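Protein GLB-12 (PDB 4BJA) is a heme-binding globin of Caenorhabditis elegans that probably takes part in redox signalling and may bind oxygen. Local coordinates at residues 35-40 with 105-110; 26-31 with 193-198; 97-102 with 118-123. The protein carries 1 engineered substitution. All blocks are in the same frame, centred on the assembly; numbering follows the deposited sequence. Where two conformers were deposited one is given.

Contact 1. Residues 35-40 with 105-110; sequences KDRTLL and SMLGTS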
loop_
_atom_site.group_PDB
_atom_site.type_symbol
_atom_site.label_atom_id
_atom_site.label_comp_id
_atom_site.label_asym_id
_atom_site.label_seq_id
_atom_site.Cartn_x
_atom_site.Cartn_y
_atom_site.Cartn_z
ATOM N N LYS A 35 5.945 -16.444 -6.561
ATOM C CA LYS A 35 6.786 -17.320 -5.740
ATOM C C LYS A 35 6.687 -16.978 -4.244
ATOM O O LYS A 35 6.646 -17.884 -3.388
ATOM C CB LYS A 35 8.244 -17.244 -6.189
ATOM C CG LYS A 35 8.445 -17.838 -7.604
ATOM C CD LYS A 35 9.566 -18.872 -7.670
ATOM C CE LYS A 35 9.359 -19.821 -8.864
ATOM N NZ LYS A 35 9.074 -19.061 -10.127
ATOM N N ASP A 36 6.653 -15.678 -3.949
ATOM C CA ASP A 36 6.467 -15.212 -2.557
ATOM C C ASP A 36 5.150 -15.751 -2.007
ATOM O O ASP A 36 5.072 -16.202 -0.854
ATOM C CB ASP A 36 6.400 -13.677 -2.467
ATOM C CG ASP A 36 7.711 -12.995 -2.833
ATOM O OD1 ASP A 36 8.768 -13.666 -2.852
ATOM O OD2 ASP A 36 7.667 -11.759 -3.094
ATOM N N ARG A 37 4.089 -15.624 -2.788
ATOM C CA ARG A 37 2.766 -16.025 -2.286
ATOM C C ARG A 37 2.720 -17.517 -2.065
ATOM O O ARG A 37 2.075 -17.980 -1.140
ATOM C CB ARG A 37 1.636 -15.553 -3.235
ATOM C CG ARG A 37 1.512 -13.998 -3.199
ATOM C CD ARG A 37 0.343 -13.469 -4.045
ATOM N NE ARG A 37 0.724 -13.230 -5.443
ATOM C CZ ARG A 37 0.569 -14.040 -6.472
ATOM N NH1 ARG A 37 0.027 -15.273 -6.341
ATOM N NH2 ARG A 37 0.973 -13.572 -7.680
ATOM N N THR A 38 3.336 -18.281 -2.960
ATOM C CA THR A 38 3.382 -19.748 -2.774
ATOM C C THR A 38 4.136 -20.067 -1.470
ATOM O O THR A 38 3.718 -20.938 -0.670
ATOM C CB THR A 38 4.089 -20.369 -3.956
ATOM O OG1 THR A 38 3.246 -20.159 -5.100
ATOM C CG2 THR A 38 4.353 -21.842 -3.765
ATOM N N LEU A 39 5.257 -19.384 -1.258
ATOM C CA LEU A 39 6.023 -19.571 -0.002
ATOM C C LEU A 39 5.134 -19.285 1.217
ATOM O O LEU A 39 5.151 -20.064 2.197
ATOM C CB LEU A 39 7.278 -18.679 -0.017
ATOM C CG LEU A 39 8.127 -18.650 1.264
ATOM C CD1 LEU A 39 9.408 -18.019 0.899
ATOM C CD2 LEU A 39 7.501 -17.799 2.430
ATOM N N LEU A 40 4.337 -18.206 1.163
ATOM C CA LEU A 40 3.479 -17.857 2.316
ATOM C C LEU A 40 2.554 -19.002 2.608
ATOM O O LEU A 40 2.433 -19.415 3.768
ATOM C CB LEU A 40 2.623 -16.624 2.057
ATOM C CG LEU A 40 3.242 -15.279 1.993
ATOM C CD1 LEU A 40 2.140 -14.318 1.587
ATOM C CD2 LEU A 40 3.707 -14.919 3.407
ATOM N N SER A 105 -4.361 -18.822 1.658
ATOM C CA SER A 105 -4.913 -19.698 0.587
ATOM C C SER A 105 -5.237 -18.853 -0.662
ATOM O O SER A 105 -4.931 -19.248 -1.786
ATOM C CB SER A 105 -6.185 -20.413 1.090
ATOM O OG SER A 105 -6.682 -21.268 0.052
ATOM N N MET A 106 -5.883 -17.717 -0.466
ATOM C CA MET A 106 -6.248 -16.886 -1.614
ATOM C C MET A 106 -5.018 -16.417 -2.328
ATOM O O MET A 106 -5.010 -16.368 -3.566
ATOM C CB MET A 106 -7.146 -15.714 -1.234
ATOM C CG MET A 106 -8.638 -16.135 -0.979
ATOM S SD MET A 106 -9.689 -14.731 -0.757
ATOM C CE MET A 106 -9.242 -14.275 0.868
ATOM N N LEU A 107 -3.989 -15.996 -1.575
ATOM C CA LEU A 107 -2.769 -15.466 -2.162
ATOM C C LEU A 107 -1.972 -16.560 -2.828
ATOM O O LEU A 107 -1.504 -16.391 -3.958
ATOM C CB LEU A 107 -1.895 -14.787 -1.094
ATOM C CG LEU A 107 -2.517 -13.475 -0.590
ATOM C CD1 LEU A 107 -1.676 -12.960 0.598
ATOM C CD2 LEU A 107 -2.662 -12.383 -1.676
ATOM N N GLY A 108 -1.807 -17.693 -2.146
ATOM C CA GLY A 108 -0.765 -18.610 -2.528
ATOM C C GLY A 108 -1.286 -19.832 -3.245
ATOM O O GLY A 108 -0.510 -20.534 -3.860
ATOM N N THR A 109 -2.575 -20.103 -3.146
ATOM C CA THR A 109 -3.128 -21.272 -3.828
ATOM C C THR A 109 -3.958 -20.832 -5.013
ATOM O O THR A 109 -3.662 -21.219 -6.157
ATOM C CB THR A 109 -3.972 -22.131 -2.902
ATOM O OG1 THR A 109 -3.087 -22.723 -1.947
ATOM C CG2 THR A 109 -4.741 -23.215 -3.706
ATOM N N SER A 110 -4.989 -20.052 -4.756
ATOM C CA SER A 110 -5.888 -19.712 -5.858
ATOM C C SER A 110 -5.448 -18.468 -6.666
ATOM O O SER A 110 -6.013 -18.208 -7.721
ATOM C CB SER A 110 -7.308 -19.593 -5.327
ATOM O OG SER A 110 -7.423 -18.572 -4.342
HETATM O O HOH W 1 1.441 -22.342 -5.847
#
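This is the A-to-E crossing of a globin fold: helix 34-46 passes the C-terminal end of helix 87-108, and the meeting point is a glycine. G108 and T38 bring their CA atoms within 4.3 Å, close enough for backbone to lie on backbone. G108 CA sits 3.2 Å from R37 O, a CA-H...O contact with an angle of 122° at the hydrogen. There is no room for a side chain at this spot, because a CB built on G108 would fall 2.3 Å from R37 O and clash.

The inner side is well packed. R37 runs across L107 at about a right angle, its CD lying against L107 CB and CD2. The chain then bends at chi3 (-88°), which brings the guanidinium edge-on to the L107 carbonyl: R37 NH1 donates to L107 O over 3.0 Å with a fairly straight N-H...O angle of 160°. NH1 is crowded elsewhere, so its position is a little less certain; the same nitrogen also forms a salt bridge with E111. Deeper in, L40 CD1 meets L107 CD1 at 4.2 Å, two leucine tips crossing obliquely, with V191 and F195 of helix 185-214 packed against them.

The T38 side is looser. T38 OG1, which is also hydrogen-bonded to K34 O in its own helix, stops 4.0 Å short of G108 O, and a water fills in. That water lies 2.9 Å from T38 OG1 and donates a weak bond of 3.3 Å to G108 O.

Contact 2. Residues 26-31 with 193-198; sequences NPFDLA and KKFLNT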
loop_
_atom_site.group_PDB
_atom_site.type_symbol
_atom_site.label_atom_id
_atom_site.label_comp_id
_atom_site.label_asym_id
_atom_site.label_seq_id
_atom_site.Cartn_x
_atom_site.Cartn_y
_atom_site.Cartn_z
ATOM N N ASN A 26 -3.197 -3.185 -6.313
ATOM C CA ASN A 26 -3.328 -4.079 -5.116
ATOM C C ASN A 26 -1.936 -4.324 -4.499
ATOM O O ASN A 26 -1.086 -4.877 -5.155
ATOM C CB ASN A 26 -3.869 -5.409 -5.678
ATOM C CG ASN A 26 -4.139 -6.448 -4.647
ATOM O OD1 ASN A 26 -3.518 -6.498 -3.567
ATOM N ND2 ASN A 26 -5.046 -7.351 -4.989
ATOM N N PRO A 27 -1.703 -3.936 -3.231
ATOM C CA PRO A 27 -0.329 -4.016 -2.711
ATOM C C PRO A 27 0.109 -5.446 -2.490
ATOM O O PRO A 27 1.287 -5.703 -2.427
ATOM C CB PRO A 27 -0.389 -3.242 -1.387
ATOM C CG PRO A 27 -1.846 -3.374 -0.960
ATOM C CD PRO A 27 -2.622 -3.289 -2.289
ATOM N N PHE A 28 -0.841 -6.380 -2.399
ATOM C CA PHE A 28 -0.466 -7.769 -2.263
ATOM C C PHE A 28 0.073 -8.305 -3.574
ATOM O O PHE A 28 0.781 -9.308 -3.603
ATOM C CB PHE A 28 -1.653 -8.625 -1.762
ATOM C CG PHE A 28 -2.044 -8.312 -0.379
ATOM C CD1 PHE A 28 -1.282 -8.826 0.668
ATOM C CD2 PHE A 28 -3.115 -7.463 -0.105
ATOM C CE1 PHE A 28 -1.613 -8.495 1.990
ATOM C CE2 PHE A 28 -3.458 -7.124 1.205
ATOM C CZ PHE A 28 -2.683 -7.660 2.258
ATOM N N ASP A 29 -0.292 -7.671 -4.680
ATOM C CA ASP A 29 0.338 -8.061 -5.925
ATOM C C ASP A 29 1.644 -7.335 -6.127
ATOM O O ASP A 29 2.513 -7.859 -6.807
ATOM C CB ASP A 29 -0.630 -7.839 -7.102
ATOM C CG ASP A 29 -0.102 -8.449 -8.410
ATOM O OD1 ASP A 29 0.665 -9.443 -8.385
ATOM O OD2 ASP A 29 -0.433 -7.894 -9.479
ATOM N N LEU A 30 1.795 -6.135 -5.571
ATOM C CA LEU A 30 3.025 -5.356 -5.748
ATOM C C LEU A 30 4.176 -5.743 -4.823
ATOM O O LEU A 30 5.346 -5.783 -5.237
ATOM C CB LEU A 30 2.709 -3.865 -5.592
ATOM C CG LEU A 30 1.616 -3.354 -6.537
ATOM C CD1 LEU A 30 1.428 -1.867 -6.277
ATOM C CD2 LEU A 30 1.936 -3.627 -8.017
ATOM N N ALA A 31 3.835 -6.077 -3.584
ATOM C CA ALA A 31 4.846 -6.428 -2.566
ATOM C C ALA A 31 5.249 -7.883 -2.630
ATOM O O ALA A 31 6.321 -8.259 -2.101
ATOM C CB ALA A 31 4.307 -6.074 -1.167
ATOM N N LYS A 193 7.543 -10.801 6.519
ATOM C CA LYS A 193 7.526 -9.376 6.914
ATOM C C LYS A 193 6.798 -8.506 5.884
ATOM O O LYS A 193 6.023 -7.649 6.270
ATOM C CB LYS A 193 8.917 -8.833 7.226
ATOM C CG LYS A 193 9.453 -9.409 8.550
ATOM C CD LYS A 193 10.839 -8.843 8.865
ATOM C CE LYS A 193 11.392 -9.413 10.168
ATOM N NZ LYS A 193 12.869 -9.028 10.368
ATOM N N LYS A 194 7.069 -8.718 4.583
ATOM C CA LYS A 194 6.350 -7.913 3.569
ATOM C C LYS A 194 4.856 -8.145 3.636
ATOM O O LYS A 194 4.073 -7.193 3.593
ATOM C CB LYS A 194 6.858 -8.209 2.171
ATOM C CG LYS A 194 8.265 -7.657 1.974
ATOM C CD LYS A 194 8.697 -7.822 0.485
ATOM C CE LYS A 194 8.558 -9.253 -0.057
ATOM N NZ LYS A 194 8.860 -9.351 -1.560
ATOM N N PHE A 195 4.470 -9.419 3.777
ATOM C CA PHE A 195 3.098 -9.786 3.848
ATOM C C PHE A 195 2.422 -9.147 5.070
ATOM O O PHE A 195 1.375 -8.473 4.967
ATOM C CB PHE A 195 2.974 -11.344 3.873
ATOM C CG PHE A 195 1.599 -11.846 4.221
ATOM C CD1 PHE A 195 0.475 -11.461 3.468
ATOM C CD2 PHE A 195 1.414 -12.699 5.323
ATOM C CE1 PHE A 195 -0.819 -11.901 3.788
ATOM C CE2 PHE A 195 0.113 -13.130 5.657
ATOM C CZ PHE A 195 -1.006 -12.745 4.880
ATOM N N LEU A 196 2.993 -9.379 6.246
ATOM C CA LEU A 196 2.333 -8.928 7.475
ATOM C C LEU A 196 2.306 -7.388 7.557
ATOM O O LEU A 196 1.328 -6.800 8.065
ATOM C CB LEU A 196 3.011 -9.572 8.675
ATOM C CG LEU A 196 2.720 -11.072 8.809
ATOM C CD1 LEU A 196 3.521 -11.591 9.963
ATOM C CD2 LEU A 196 1.262 -11.344 9.059
ATOM N N ASN A 197 3.360 -6.725 7.066
ATOM C CA ASN A 197 3.342 -5.265 6.982
ATOM C C ASN A 197 2.278 -4.722 6.031
ATOM O O ASN A 197 1.677 -3.687 6.289
ATOM C CB ASN A 197 4.741 -4.725 6.645
ATOM C CG ASN A 197 5.642 -4.771 7.896
ATOM O OD1 ASN A 197 5.208 -4.339 8.960
ATOM N ND2 ASN A 197 6.843 -5.252 7.778
ATOM N N THR A 198 2.030 -5.455 4.961
ATOM C CA THR A 198 0.963 -5.059 4.037
ATOM C C THR A 198 -0.411 -5.283 4.695
ATOM O O THR A 198 -1.318 -4.481 4.493
ATOM C CB THR A 198 1.069 -5.823 2.692
ATOM O OG1 THR A 198 2.374 -5.553 2.141
ATOM C CG2 THR A 198 0.016 -5.355 1.712
#
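The short helix 27-30 runs antiparallel to the matching length of helix 185-214: CA of P27 lies 6.9 Å from CA of T198, and CA of A31 lies 6.5 Å from CA of K194. N26 starts the short helix as its N-cap, its OD1 accepting from F28 N at 2.9 Å with the donor somewhat above the carbonyl plane.

T198 carries most of the side-chain packing, touching P27, F28 and A31, whose CB faces T198 OG1. Its CG2, anti to the backbone N, sits over one face of the F28 ring, 3.6 Å from the centroid and 16° off the normal, a clear CH-pi contact displaced slightly toward the rim near CE1. The same methyl touches P27 CB at 3.8 Å, so it sits in the corner formed by the proline and the F28 ring. The hydroxyl points back to its own helix: T198 OG1 donates to K194 O at 2.8 Å, which fixes the rotation of the side chain and presents CG2 to the ring. The edge of F28 goes to the other aromatic, with CE1 3.9 Å from F195 CD1.

At the far end, K194 bends at chi3 and its NZ donates to A31 O at 2.8 Å, almost along the C=O axis (166°). The same ammonium forms a salt bridge with D36 OD2, so the lysine links the A31 carbonyl to helix 34-46.

Around this, L107 of helix 87-108 and V120 of helix 113-126 pack on F28, W117 packs on P27, and L30 of the second subunit lies on A31 and T198, placing the contact at the dimer interface.

Contact 3. Residues 97-102 with 118-123; sequences YEFMEQ and QLVRKT. With HEM (protoporphyrin IX containing Fe), chain B; SO4 (sulfate ion), chain C.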
loop_
_atom_site.group_PDB
_atom_site.type_symbol
_atom_site.label_atom_id
_atom_site.label_comp_id
_atom_site.label_asym_id
_atom_site.label_seq_id
_atom_site.Cartn_x
_atom_site.Cartn_y
_atom_site.Cartn_z
ATOM N N TYR A 97 -7.117 -16.697 13.200
ATOM C CA TYR A 97 -6.632 -17.891 12.525
ATOM C C TYR A 97 -7.351 -18.110 11.163
ATOM O O TYR A 97 -6.687 -18.340 10.130
ATOM C CB TYR A 97 -6.776 -19.127 13.434
ATOM C CG TYR A 97 -6.718 -20.390 12.626
ATOM C CD1 TYR A 97 -5.499 -20.878 12.140
ATOM C CD2 TYR A 97 -7.898 -21.073 12.291
ATOM C CE1 TYR A 97 -5.455 -22.029 11.307
ATOM C CE2 TYR A 97 -7.845 -22.223 11.488
ATOM C CZ TYR A 97 -6.626 -22.678 11.005
ATOM O OH TYR A 97 -6.573 -23.808 10.204
ATOM N N GLU A 98 -8.679 -18.009 11.161
ATOM C CA GLU A 98 -9.460 -18.229 9.900
ATOM C C GLU A 98 -9.100 -17.184 8.852
ATOM O O GLU A 98 -9.020 -17.491 7.654
ATOM C CB GLU A 98 -10.966 -18.187 10.161
ATOM C CG GLU A 98 -11.482 -19.358 11.009
ATOM C CD GLU A 98 -12.938 -19.195 11.428
ATOM O OE1 GLU A 98 -13.418 -18.040 11.581
ATOM O OE2 GLU A 98 -13.600 -20.240 11.637
ATOM N N PHE A 99 -8.897 -15.953 9.299
ATOM C CA PHE A 99 -8.502 -14.853 8.398
ATOM C C PHE A 99 -7.158 -15.152 7.760
ATOM O O PHE A 99 -7.014 -14.957 6.546
ATOM C CB PHE A 99 -8.454 -13.566 9.229
ATOM C CG PHE A 99 -7.782 -12.395 8.568
ATOM C CD1 PHE A 99 -6.407 -12.177 8.703
ATOM C CD2 PHE A 99 -8.556 -11.441 7.903
ATOM C CE1 PHE A 99 -5.809 -11.056 8.137
ATOM C CE2 PHE A 99 -7.968 -10.300 7.367
ATOM C CZ PHE A 99 -6.589 -10.117 7.461
ATOM N N MET A 100 -6.173 -15.606 8.545
ATOM C CA MET A 100 -4.864 -15.955 7.982
ATOM C C MET A 100 -4.914 -17.189 7.072
ATOM O O MET A 100 -4.219 -17.258 6.075
ATOM C CB MET A 100 -3.834 -16.139 9.112
ATOM C CG MET A 100 -3.530 -14.802 9.819
ATOM S SD MET A 100 -2.685 -13.677 8.697
ATOM C CE MET A 100 -1.791 -14.957 7.795
ATOM N N GLU A 101 -5.746 -18.162 7.438
ATOM C CA GLU A 101 -5.928 -19.377 6.652
ATOM C C GLU A 101 -6.471 -18.983 5.265
ATOM O O GLU A 101 -5.976 -19.410 4.226
ATOM C CB GLU A 101 -6.935 -20.292 7.343
ATOM C CG GLU A 101 -7.379 -21.496 6.509
ATOM C CD GLU A 101 -6.244 -22.455 6.093
ATOM O OE1 GLU A 101 -5.077 -22.404 6.586
ATOM O OE2 GLU A 101 -6.539 -23.329 5.247
ATOM N N GLN A 102 -7.498 -18.163 5.273
ATOM C CA GLN A 102 -8.173 -17.790 4.011
ATOM C C GLN A 102 -7.254 -16.913 3.188
ATOM O O GLN A 102 -7.136 -17.058 1.939
ATOM C CB GLN A 102 -9.368 -16.925 4.335
ATOM C CG GLN A 102 -10.575 -17.512 4.977
ATOM C CD GLN A 102 -11.592 -16.373 5.180
ATOM O OE1 GLN A 102 -11.695 -15.779 6.268
ATOM N NE2 GLN A 102 -12.253 -15.989 4.090
ATOM N N GLN A 118 -9.630 -7.565 -0.811
ATOM C CA GLN A 118 -10.967 -7.231 -0.313
ATOM C C GLN A 118 -11.173 -7.701 1.145
ATOM O O GLN A 118 -11.783 -6.986 1.947
ATOM C CB GLN A 118 -12.053 -7.875 -1.164
ATOM C CG GLN A 118 -12.241 -7.176 -2.542
ATOM C CD GLN A 118 -13.168 -7.986 -3.450
ATOM O OE1 GLN A 118 -13.377 -9.183 -3.237
ATOM N NE2 GLN A 118 -13.714 -7.342 -4.459
ATOM N N LEU A 119 -10.708 -8.909 1.439
ATOM C CA LEU A 119 -10.794 -9.491 2.806
ATOM C C LEU A 119 -10.093 -8.574 3.799
ATOM O O LEU A 119 -10.649 -8.236 4.866
ATOM C CB LEU A 119 -10.205 -10.905 2.833
ATOM C CG LEU A 119 -10.096 -11.531 4.258
ATOM C CD1 LEU A 119 -11.460 -11.677 4.933
ATOM C CD2 LEU A 119 -9.409 -12.880 4.207
ATOM N N VAL A 120 -8.905 -8.134 3.444
ATOM C CA VAL A 120 -8.141 -7.318 4.421
ATOM C C VAL A 120 -8.813 -5.959 4.642
ATOM O O VAL A 120 -8.993 -5.519 5.779
ATOM C CB VAL A 120 -6.685 -7.157 3.974
ATOM C CG1 VAL A 120 -5.939 -6.219 4.928
ATOM C CG2 VAL A 120 -5.986 -8.514 3.847
ATOM N N ARG A 121 -9.259 -5.302 3.571
ATOM C CA ARG A 121 -9.887 -4.010 3.744
ATOM C C ARG A 121 -11.250 -4.132 4.446
ATOM O O ARG A 121 -11.581 -3.281 5.255
ATOM C CB ARG A 121 -9.950 -3.285 2.397
ATOM C CG ARG A 121 -8.530 -2.942 1.926
ATOM C CD ARG A 121 -8.446 -1.866 0.905
ATOM N NE ARG A 121 -8.938 -0.568 1.347
ATOM C CZ ARG A 121 -8.189 0.509 1.611
ATOM N NH1 ARG A 121 -6.852 0.485 1.584
ATOM N NH2 ARG A 121 -8.808 1.633 1.916
ATOM N N LYS A 122 -12.004 -5.194 4.184
ATOM C CA LYS A 122 -13.314 -5.396 4.803
ATOM C C LYS A 122 -13.128 -5.600 6.300
ATOM O O LYS A 122 -13.956 -5.141 7.123
ATOM C CB LYS A 122 -14.032 -6.641 4.221
ATOM C CG LYS A 122 -15.373 -6.870 4.904
ATOM C CD LYS A 122 -16.207 -7.941 4.234
ATOM C CE LYS A 122 -17.594 -8.060 4.948
ATOM N NZ LYS A 122 -18.483 -9.012 4.270
ATOM N N THR A 123 -12.062 -6.317 6.634
ATOM C CA THR A 123 -11.771 -6.617 8.059
ATOM C C THR A 123 -11.370 -5.326 8.752
ATOM O O THR A 123 -11.824 -5.038 9.869
ATOM C CB THR A 123 -10.705 -7.717 8.147
ATOM O OG1 THR A 123 -11.187 -8.880 7.459
ATOM C CG2 THR A 123 -10.375 -8.136 9.598
HETATM C CHA HEM B . -13.299 -9.261 15.112
HETATM C CHB HEM B . -9.181 -10.088 12.702
HETATM C CHC HEM B . -6.929 -6.825 15.422
HETATM C CHD HEM B . -10.785 -6.604 18.299
HETATM C C1A HEM B . -12.397 -9.708 14.208
HETATM C C2A HEM B . -12.694 -10.577 13.083
HETATM C C3A HEM B . -11.533 -10.788 12.439
HETATM C C4A HEM B . -10.485 -10.074 13.135
HETATM C CMA HEM B . -11.267 -11.653 11.177
HETATM C CAA HEM B . -14.121 -11.111 12.728
HETATM C CBA HEM B . -14.576 -10.608 11.350
HETATM C CGA HEM B . -14.648 -9.147 11.419
HETATM O O1A HEM B . -15.255 -8.623 12.395
HETATM O O2A HEM B . -14.042 -8.527 10.506
HETATM C C1B HEM B . -8.262 -9.219 13.213
HETATM C C2B HEM B . -6.942 -8.979 12.643
HETATM C C3B HEM B . -6.339 -8.088 13.378
HETATM C C4B HEM B . -7.228 -7.729 14.453
HETATM C CMB HEM B . -6.392 -9.655 11.376
HETATM C CAB HEM B . -4.922 -7.526 13.083
HETATM C CBB HEM B . -4.234 -6.978 14.053
HETATM C C1C HEM B . -7.774 -6.473 16.419
HETATM C C2C HEM B . -7.466 -5.547 17.480
HETATM C C3C HEM B . -8.524 -5.473 18.269
HETATM C C4C HEM B . -9.535 -6.377 17.766
HETATM C CMC HEM B . -6.137 -4.766 17.607
HETATM C CAC HEM B . -8.611 -4.587 19.533
HETATM C CBC HEM B . -9.815 -4.207 19.921
HETATM C C1D HEM B . -11.766 -7.351 17.751
HETATM C C2D HEM B . -12.996 -7.690 18.402
HETATM C C3D HEM B . -13.769 -8.502 17.413
HETATM C C4D HEM B . -12.938 -8.580 16.245
HETATM C CMD HEM B . -13.470 -7.316 19.826
HETATM C CAD HEM B . -15.152 -9.148 17.619
HETATM C CBD HEM B . -14.897 -10.638 17.904
HETATM C CGD HEM B . -14.227 -10.938 19.243
HETATM O O1D HEM B . -14.288 -10.132 20.196
HETATM O O2D HEM B . -13.644 -12.025 19.351
HETATM N NA HEM B . -11.026 -9.422 14.227
HETATM N NB HEM B . -8.425 -8.429 14.347
HETATM N NC HEM B . -9.047 -6.955 16.636
HETATM N ND HEM B . -11.757 -7.909 16.468
HETATM FE FE HEM B . -10.082 -8.204 15.424
HETATM S S SO4 C . -12.125 0.606 1.046
HETATM O O1 SO4 C . -11.502 1.932 1.127
HETATM O O2 SO4 C . -11.836 -0.065 2.304
HETATM O O3 SO4 C . -13.554 0.744 0.851
HETATM O O4 SO4 C . -11.576 -0.185 -0.069
#
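In this globin the E helix, 87-108, and the F helix, 113-126, flank the heme, and here they are joined by F99 at the rim of the porphyrin, beside methyls CMA and CMB. The axes of their segments run nearly antiparallel at 155° and come no nearer than 11.1 Å, a wide gap that F99 spans.

F99 CB starts beside the porphyrin, 3.9 Å from heme CMA. With CG anti to the backbone N (chi1 167°), the ring swings out toward helix 113-126. One face lies on the heme methyl CMB, closest at F99 CE1 (3.6 Å), with CD1 and CZ also near it. F99 CD2 meets L119 CG at 4.0 Å, approached obliquely. Further out F99 CE2 has T123 OG1 at its edge, close to the ring plane, at 3.5 Å. The tip, F99 CZ, ends 4.0 Å from V120 CG2. One ring thus touches the heme and three residues of the facing helix; an alanine here would lose all these ring contacts and would probably loosen the packing around heme CMB.

L119 closes the outer side, its CD2 resting on Q102 CB and on the carbonyl oxygen of F99. R121, which takes no part in the contact, holds a sulfate, probably from the crystallisation liquor, through NE and NH2, with R125 as a second partner, while its NH1 bonds Q202.

T123 is turned by its own helix: OG1 donates to L119 O at 2.7 Å, a carbonyl that also takes T123 N. Its backbone O accepts from ND1 of H127, an axial ligand of the iron, so the residue is likely to steady that imidazole and make it somewhat more electron-rich. The remaining branch, T123 CG2, reaches 3.8 Å from propionate oxygen O2A of the heme.

From the N terminus, residues 26-31 come first and wait longest for their partner: contact 2 closes a loop of 161 residues by bringing in 193-198 on the last helix. The other two contacts are nested inside it. Contact 1 opens next, at 35-40, and closes at 105-110; contact 3 starts at 97-102, before that closure, and ends at 118-123, so the two cross on their shared helix 87-108. Packing joins all three: F195 lies on L40 and L107 from contact 1 and on M100 from contact 3, while M106 reaches L119. Together they tie the N-terminal helices and helix 185-214 to the two helices flanking the heme.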